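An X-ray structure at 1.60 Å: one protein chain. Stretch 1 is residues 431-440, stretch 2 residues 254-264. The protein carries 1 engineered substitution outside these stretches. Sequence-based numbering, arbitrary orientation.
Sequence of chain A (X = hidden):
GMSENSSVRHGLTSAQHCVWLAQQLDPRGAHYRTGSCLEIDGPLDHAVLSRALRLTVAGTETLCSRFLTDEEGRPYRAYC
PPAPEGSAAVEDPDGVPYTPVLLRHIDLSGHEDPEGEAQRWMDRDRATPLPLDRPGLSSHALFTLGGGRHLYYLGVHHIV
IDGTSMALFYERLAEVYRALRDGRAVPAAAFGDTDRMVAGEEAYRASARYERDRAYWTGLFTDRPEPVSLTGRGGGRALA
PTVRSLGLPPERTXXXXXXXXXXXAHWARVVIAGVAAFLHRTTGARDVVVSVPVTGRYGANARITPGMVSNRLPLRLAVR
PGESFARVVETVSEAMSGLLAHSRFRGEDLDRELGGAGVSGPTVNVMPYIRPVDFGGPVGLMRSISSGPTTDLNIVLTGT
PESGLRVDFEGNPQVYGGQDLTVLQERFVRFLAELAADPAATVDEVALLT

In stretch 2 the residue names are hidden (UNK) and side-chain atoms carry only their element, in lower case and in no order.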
ATOM      1  N   PHE A 431       1.250 -17.323 -15.879  1.00 16.78           N
ATOM      2  CA  PHE A 431       1.150 -18.516 -15.048  1.00 16.56           C
ATOM      3  C   PHE A 431      -0.091 -18.451 -14.156  1.00 15.50           C
ATOM      4  O   PHE A 431      -0.844 -19.421 -14.056  1.00 16.46           O
ATOM      5  CB  PHE A 431       2.418 -18.675 -14.203  1.00 20.93           C
ATOM      6  CG  PHE A 431       2.542 -20.013 -13.517  1.00 18.15           C
ATOM      7  CD1 PHE A 431       2.615 -21.185 -14.253  1.00 17.86           C
ATOM      8  CD2 PHE A 431       2.610 -20.092 -12.136  1.00 18.78           C
ATOM      9  CE1 PHE A 431       2.743 -22.415 -13.620  1.00 21.92           C
ATOM     10  CE2 PHE A 431       2.739 -21.315 -11.503  1.00 16.58           C
ATOM     11  CZ  PHE A 431       2.805 -22.474 -12.247  1.00 17.54           C
ATOM     12  N   LEU A 432      -0.301 -17.300 -13.518  1.00 14.77           N
ATOM     13  CA  LEU A 432      -1.481 -17.067 -12.690  1.00 14.16           C
ATOM     14  C   LEU A 432      -2.776 -17.345 -13.454  1.00 15.22           C
ATOM     15  O   LEU A 432      -3.669 -18.018 -12.950  1.00 16.27           O
ATOM     16  CB  LEU A 432      -1.477 -15.626 -12.167  1.00 16.73           C
ATOM     17  CG  LEU A 432      -2.709 -15.159 -11.385  1.00 14.50           C
ATOM     18  CD1 LEU A 432      -2.867 -15.953 -10.102  1.00 15.59           C
ATOM     19  CD2 LEU A 432      -2.630 -13.667 -11.086  1.00 15.75           C
ATOM     20  N   ALA A 433      -2.870 -16.825 -14.673  1.00 15.86           N
ATOM     21  CA  ALA A 433      -4.076 -16.983 -15.478  1.00 18.39           C
ATOM     22  C   ALA A 433      -4.314 -18.443 -15.854  1.00 15.43           C
ATOM     23  O   ALA A 433      -5.457 -18.898 -15.906  1.00 18.15           O
ATOM     24  CB  ALA A 433      -3.987 -16.125 -16.732  1.00 17.16           C
ATOM     25  N   GLU A 434      -3.233 -19.170 -16.126  1.00 16.09           N
ATOM     26  CA  GLU A 434      -3.323 -20.590 -16.451  1.00 17.60           C
ATOM     27  C   GLU A 434      -3.811 -21.403 -15.249  1.00 16.21           C
ATOM     28  O   GLU A 434      -4.640 -22.304 -15.388  1.00 19.15           O
ATOM     29  CB  GLU A 434      -1.965 -21.112 -16.923  1.00 22.16           C
ATOM     30  CG  GLU A 434      -1.986 -22.541 -17.449  1.00 25.24           C
ATOM     31  CD  GLU A 434      -2.683 -22.665 -18.794  1.00 41.73           C
ATOM     32  OE1 GLU A 434      -2.755 -21.658 -19.529  1.00 45.49           O
ATOM     33  OE2 GLU A 434      -3.161 -23.774 -19.112  1.00 49.92           O
ATOM     34  N   LEU A 435      -3.288 -21.087 -14.071  1.00 15.51           N
ATOM     35  CA  LEU A 435      -3.713 -21.746 -12.842  1.00 15.07           C
ATOM     36  C   LEU A 435      -5.191 -21.491 -12.578  1.00 14.60           C
ATOM     37  O   LEU A 435      -5.954 -22.413 -12.287  1.00 15.31           O
ATOM     38  CB  LEU A 435      -2.887 -21.254 -11.650  1.00 15.65           C
ATOM     39  CG  LEU A 435      -1.416 -21.666 -11.627  1.00 17.63           C
ATOM     40  CD1 LEU A 435      -0.673 -20.886 -10.553  1.00 17.83           C
ATOM     41  CD2 LEU A 435      -1.280 -23.161 -11.395  1.00 19.19           C
ATOM     42  N   ALA A 436      -5.584 -20.228 -12.676  1.00 14.09           N
ATOM     43  CA  ALA A 436      -6.954 -19.827 -12.371  1.00 15.54           C
ATOM     44  C   ALA A 436      -7.958 -20.472 -13.328  1.00 14.46           C
ATOM     45  O   ALA A 436      -9.102 -20.739 -12.951  1.00 16.91           O
ATOM     46  CB  ALA A 436      -7.078 -18.314 -12.417  1.00 17.80           C
ATOM     47  N   ALA A 437      -7.526 -20.734 -14.556  1.00 15.22           N
ATOM     48  CA  ALA A 437      -8.412 -21.297 -15.576  1.00 16.83           C
ATOM     49  C   ALA A 437      -8.808 -22.739 -15.269  1.00 19.98           C
ATOM     50  O   ALA A 437      -9.827 -23.223 -15.761  1.00 20.05           O
ATOM     51  CB  ALA A 437      -7.751 -21.218 -16.943  1.00 18.28           C
ATOM     52  N   ASP A 438      -8.002 -23.426 -14.466  1.00 16.37           N
ATOM     53  CA  ASP A 438      -8.319 -24.791 -14.050  1.00 16.87           C
ATOM     54  C   ASP A 438      -7.681 -25.107 -12.700  1.00 17.46           C
ATOM     55  O   ASP A 438      -6.592 -25.673 -12.643  1.00 16.71           O
ATOM     56  CB  ASP A 438      -7.851 -25.800 -15.096  1.00 19.47           C
ATOM     57  CG  ASP A 438      -8.205 -27.226 -14.726  1.00 23.62           C
ATOM     58  OD1 ASP A 438      -9.005 -27.415 -13.784  1.00 23.25           O
ATOM     59  OD2 ASP A 438      -7.688 -28.156 -15.377  1.00 29.90           O
ATOM     60  N   PRO A 439      -8.360 -24.741 -11.605  1.00 15.71           N
ATOM     61  CA  PRO A 439      -7.800 -24.961 -10.270  1.00 15.31           C
ATOM     62  C   PRO A 439      -7.587 -26.435  -9.917  1.00 16.10           C
ATOM     63  O   PRO A 439      -6.831 -26.720  -8.992  1.00 16.02           O
ATOM     64  CB  PRO A 439      -8.843 -24.320  -9.350  1.00 14.69           C
ATOM     65  CG  PRO A 439      -9.492 -23.276 -10.208  1.00 14.48           C
ATOM     66  CD  PRO A 439      -9.583 -23.921 -11.553  1.00 15.34           C
ATOM     67  N   ALA A 440      -8.225 -27.349 -10.644  1.00 16.97           N
ATOM     68  CA  ALA A 440      -8.067 -28.775 -10.374  1.00 17.89           C
ATOM     69  C   ALA A 440      -6.745 -29.309 -10.916  1.00 18.50           C
ATOM     70  O   ALA A 440      -6.337 -30.421 -10.580  1.00 20.50           O
ATOM     71  CB  ALA A 440      -9.229 -29.558 -10.969  1.00 22.60           C
ATOM     72  N   UNK A 254     -11.016 -11.634 -15.562  1.00 15.42           N
ATOM     73  CA  UNK A 254     -12.268 -12.268 -15.147  1.00 14.67           C
ATOM     74  C   UNK A 254     -12.064 -13.700 -14.659  1.00 14.59           C
ATOM     75  O   UNK A 254     -12.789 -14.168 -13.780  1.00 15.26           O
ATOM     76  o   UNK A 254     -14.744 -11.789 -18.573  1.00 21.33           O
ATOM     77  c   UNK A 254     -13.276 -12.257 -16.301  1.00 15.78           C
ATOM     78  c   UNK A 254     -14.768 -10.825 -17.773  1.00 22.26           C
ATOM     79  c   UNK A 254     -14.001 -10.930 -16.464  1.00 19.15           C
ATOM     80  o   UNK A 254     -15.397  -9.770 -18.002  1.00 23.11           O
ATOM     81  N   UNK A 255     -11.076 -14.392 -15.224  1.00 14.51           N
ATOM     82  CA  UNK A 255     -10.816 -15.778 -14.850  1.00 14.41           C
ATOM     83  C   UNK A 255     -10.485 -15.910 -13.358  1.00 14.97           C
ATOM     84  O   UNK A 255     -10.769 -16.939 -12.749  1.00 14.74           O
ATOM     85  c   UNK A 255      -8.348 -15.690 -15.407  1.00 16.65           C
ATOM     86  c   UNK A 255      -9.566 -17.885 -15.484  1.00 16.63           C
ATOM     87  c   UNK A 255      -9.672 -16.380 -15.703  1.00 17.21           C
ATOM     88  N   UNK A 256      -9.905 -14.865 -12.769  1.00 13.71           N
ATOM     89  CA  UNK A 256      -9.603 -14.872 -11.341  1.00 12.16           C
ATOM     90  C   UNK A 256     -10.886 -14.924 -10.520  1.00 14.85           C
ATOM     91  O   UNK A 256     -10.949 -15.589  -9.485  1.00 14.35           O
ATOM     92  c   UNK A 256      -6.764 -12.204 -11.193  1.00 14.09           C
ATOM     93  c   UNK A 256      -6.500 -14.675 -10.944  1.00 20.65           C
ATOM     94  c   UNK A 256      -7.367 -13.561 -11.510  1.00 17.46           C
ATOM     95  c   UNK A 256      -8.787 -13.638 -10.954  1.00 13.83           C
ATOM     96  N   UNK A 257     -11.906 -14.216 -10.992  1.00 12.71           N
ATOM     97  CA  UNK A 257     -13.212 -14.244 -10.359  1.00 16.28           C
ATOM     98  C   UNK A 257     -13.865 -15.609 -10.464  1.00 16.06           C
ATOM     99  O   UNK A 257     -14.519 -16.059  -9.529  1.00 15.38           O
ATOM    100  N   UNK A 258     -13.690 -16.270 -11.603  1.00 14.29           N
ATOM    101  CA  UNK A 258     -14.259 -17.597 -11.797  1.00 14.23           C
ATOM    102  C   UNK A 258     -13.557 -18.614 -10.905  1.00 15.17           C
ATOM    103  O   UNK A 258     -14.196 -19.523 -10.367  1.00 14.17           O
ATOM    104  c   UNK A 258     -15.087 -17.194 -14.171  1.00 15.69           C
ATOM    105  n   UNK A 258     -14.043 -17.940 -16.303  1.00 19.00           N
ATOM    106  n   UNK A 258     -12.436 -17.172 -17.757  1.00 24.70           N
ATOM    107  n   UNK A 258     -14.204 -15.818 -17.206  1.00 19.31           N
ATOM    108  c   UNK A 258     -14.176 -18.011 -13.268  1.00 15.27           C
ATOM    109  c   UNK A 258     -13.566 -16.978 -17.090  1.00 20.66           C
ATOM    110  c   UNK A 258     -15.283 -17.845 -15.533  1.00 20.98           C
ATOM    111  N   UNK A 259     -12.247 -18.457 -10.725  1.00 13.54           N
ATOM    112  CA  UNK A 259     -11.514 -19.349  -9.830  1.00 13.05           C
ATOM    113  C   UNK A 259     -11.964 -19.133  -8.392  1.00 12.62           C
ATOM    114  O   UNK A 259     -12.080 -20.078  -7.622  1.00 12.78           O
ATOM    115  c   UNK A 259     -10.014 -19.127  -9.957  1.00 12.71           C
ATOM    116  N   UNK A 260     -12.210 -17.876  -8.038  1.00 13.38           N
ATOM    117  CA  UNK A 260     -12.710 -17.534  -6.718  1.00 14.40           C
ATOM    118  C   UNK A 260     -14.069 -18.185  -6.469  1.00 13.74           C
ATOM    119  O   UNK A 260     -14.286 -18.800  -5.428  1.00 14.16           O
ATOM    120  c   UNK A 260     -12.800 -16.018  -6.574  1.00 13.15           C
ATOM    121  N   UNK A 261     -14.977 -18.069  -7.434  1.00 13.88           N
ATOM    122  CA  UNK A 261     -16.299 -18.683  -7.303  1.00 13.90           C
ATOM    123  C   UNK A 261     -16.194 -20.192  -7.111  1.00 14.31           C
ATOM    124  O   UNK A 261     -16.902 -20.778  -6.290  1.00 16.51           O
ATOM    125  c   UNK A 261     -18.915 -20.257  -8.646  1.00 24.71           C
ATOM    126  c   UNK A 261     -17.163 -18.383  -8.532  1.00 16.18           C
ATOM    127  c   UNK A 261     -18.636 -18.783  -8.383  1.00 19.78           C
ATOM    128  o   UNK A 261     -19.955 -20.761  -8.161  1.00 27.90           O
ATOM    129  o   UNK A 261     -18.120 -20.920  -9.345  1.00 22.66           O
ATOM    130  N   UNK A 262     -15.308 -20.813  -7.884  1.00 14.32           N
ATOM    131  CA  UNK A 262     -15.207 -22.263  -7.927  1.00 16.80           C
ATOM    132  C   UNK A 262     -14.581 -22.825  -6.655  1.00 17.06           C
ATOM    133  O   UNK A 262     -15.014 -23.858  -6.145  1.00 18.37           O
ATOM    134  c   UNK A 262     -14.406 -22.693  -9.140  1.00 17.48           C
ATOM    135  N   UNK A 263     -13.557 -22.146  -6.153  1.00 13.81           N
ATOM    136  CA  UNK A 263     -12.861 -22.600  -4.954  1.00 14.29           C
ATOM    137  C   UNK A 263     -13.574 -22.139  -3.690  1.00 16.85           C
ATOM    138  O   UNK A 263     -13.360 -22.695  -2.611  1.00 15.80           O
ATOM    139  o   UNK A 263     -11.371 -20.665  -4.896  1.00 14.18           O
ATOM    140  c   UNK A 263     -10.629 -22.608  -6.127  1.00 15.12           C
ATOM    141  c   UNK A 263     -11.405 -22.101  -4.913  1.00 15.80           C
ATOM    142  N   UNK A 264     -14.423 -21.128  -3.830  1.00 13.38           N
ATOM    143  CA  UNK A 264     -15.099 -20.538  -2.691  1.00 13.35           C
ATOM    144  C   UNK A 264     -14.220 -19.590  -1.907  1.00 12.57           C
ATOM    145  O   UNK A 264     -14.596 -19.152  -0.823  1.00 15.30           O
TER

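Position 254 carries three carbons in a row, the last bearing two oxygens; its nearest approach to stretch 1 is CB to Ala436 CB, 9.5 Å. A carboxylate on a two-methylene stem is Glu254.

Position 255 has three carbons, forked at CB, which points toward stretch 1. One branch carbon lies 3.6 Å from Ala437 CA and 3.7 Å from Ala436 C. CB carrying two carbons and nothing further, three carbons in all, is Val255, since isoleucine would need a fourth; chi1 is 66° (p), and the branch in contact is CG2.

Position 256 has four carbons forked at the second, one terminal carbon lying 3.8 Å from Leu432 CG and 4.0 Å from Ala436 CB. The fork at the second carbon, one bond beyond CB, gives Leu256, and the touching atom is CD2. Its CA-to-CB bond runs sideways, but the m,t rotamer brings the end nearer.

Position 257 has no side-chain atoms and is Gly257. An ideal CB here would meet nothing of stretch 1, though it would be crowded by the backbone O of Glu254.

Position 258 shows three carbons, a nitrogen, then a carbon carrying two more nitrogens: a guanidinium, hence Arg258. Its side chain comes no nearer to stretch 1 than 5.8 Å, CB to Ala436 O.

Position 259 has one carbon, pointing toward stretch 1, with CB 3.5 Å from Ala436 O and 3.9 Å from Ala436 CB. A lone CB defines Ala259.

Position 260 also has a single carbon, directed away; it is Ala260. Position 261 repeats the three-carbon, two-oxygen pattern out of reach, and is Glu261.

Position 262 has one carbon, pointing toward stretch 1, but this CB remains 5.1 Å from Pro439 CG: Ala262.

Position 263 has a CB carrying one oxygen and one carbon; that carbon lies 4.1 Å from Pro439 CB. This is Thr263. Its OG1 donates a hydrogen bond to Ala259 O (2.9 Å), while CG2 makes the approach to the proline.

Position 264 has no side-chain atoms. Its phi of 79° favours glycine, and Gly264 is the first residue to leave helical geometry.

The contact is apolar, with no hydrogen bonds across it and 354 Å² buried in total. The helix axes approach to 8.6 Å at 39°, and Ala436 CA comes within 5.2 Å of Ala259 CA. Single-carbon side chains on both residues accommodate this close passage. Around the alanine pair, Val255 CG2 packs against Ala436 and Ala437, Leu256 meets Leu432, and Pro439, beyond the first helix, extends the contact along the second helix to Ala259 and Thr263.

Stretch 2, residues 254-264: EVLGRAAEATG
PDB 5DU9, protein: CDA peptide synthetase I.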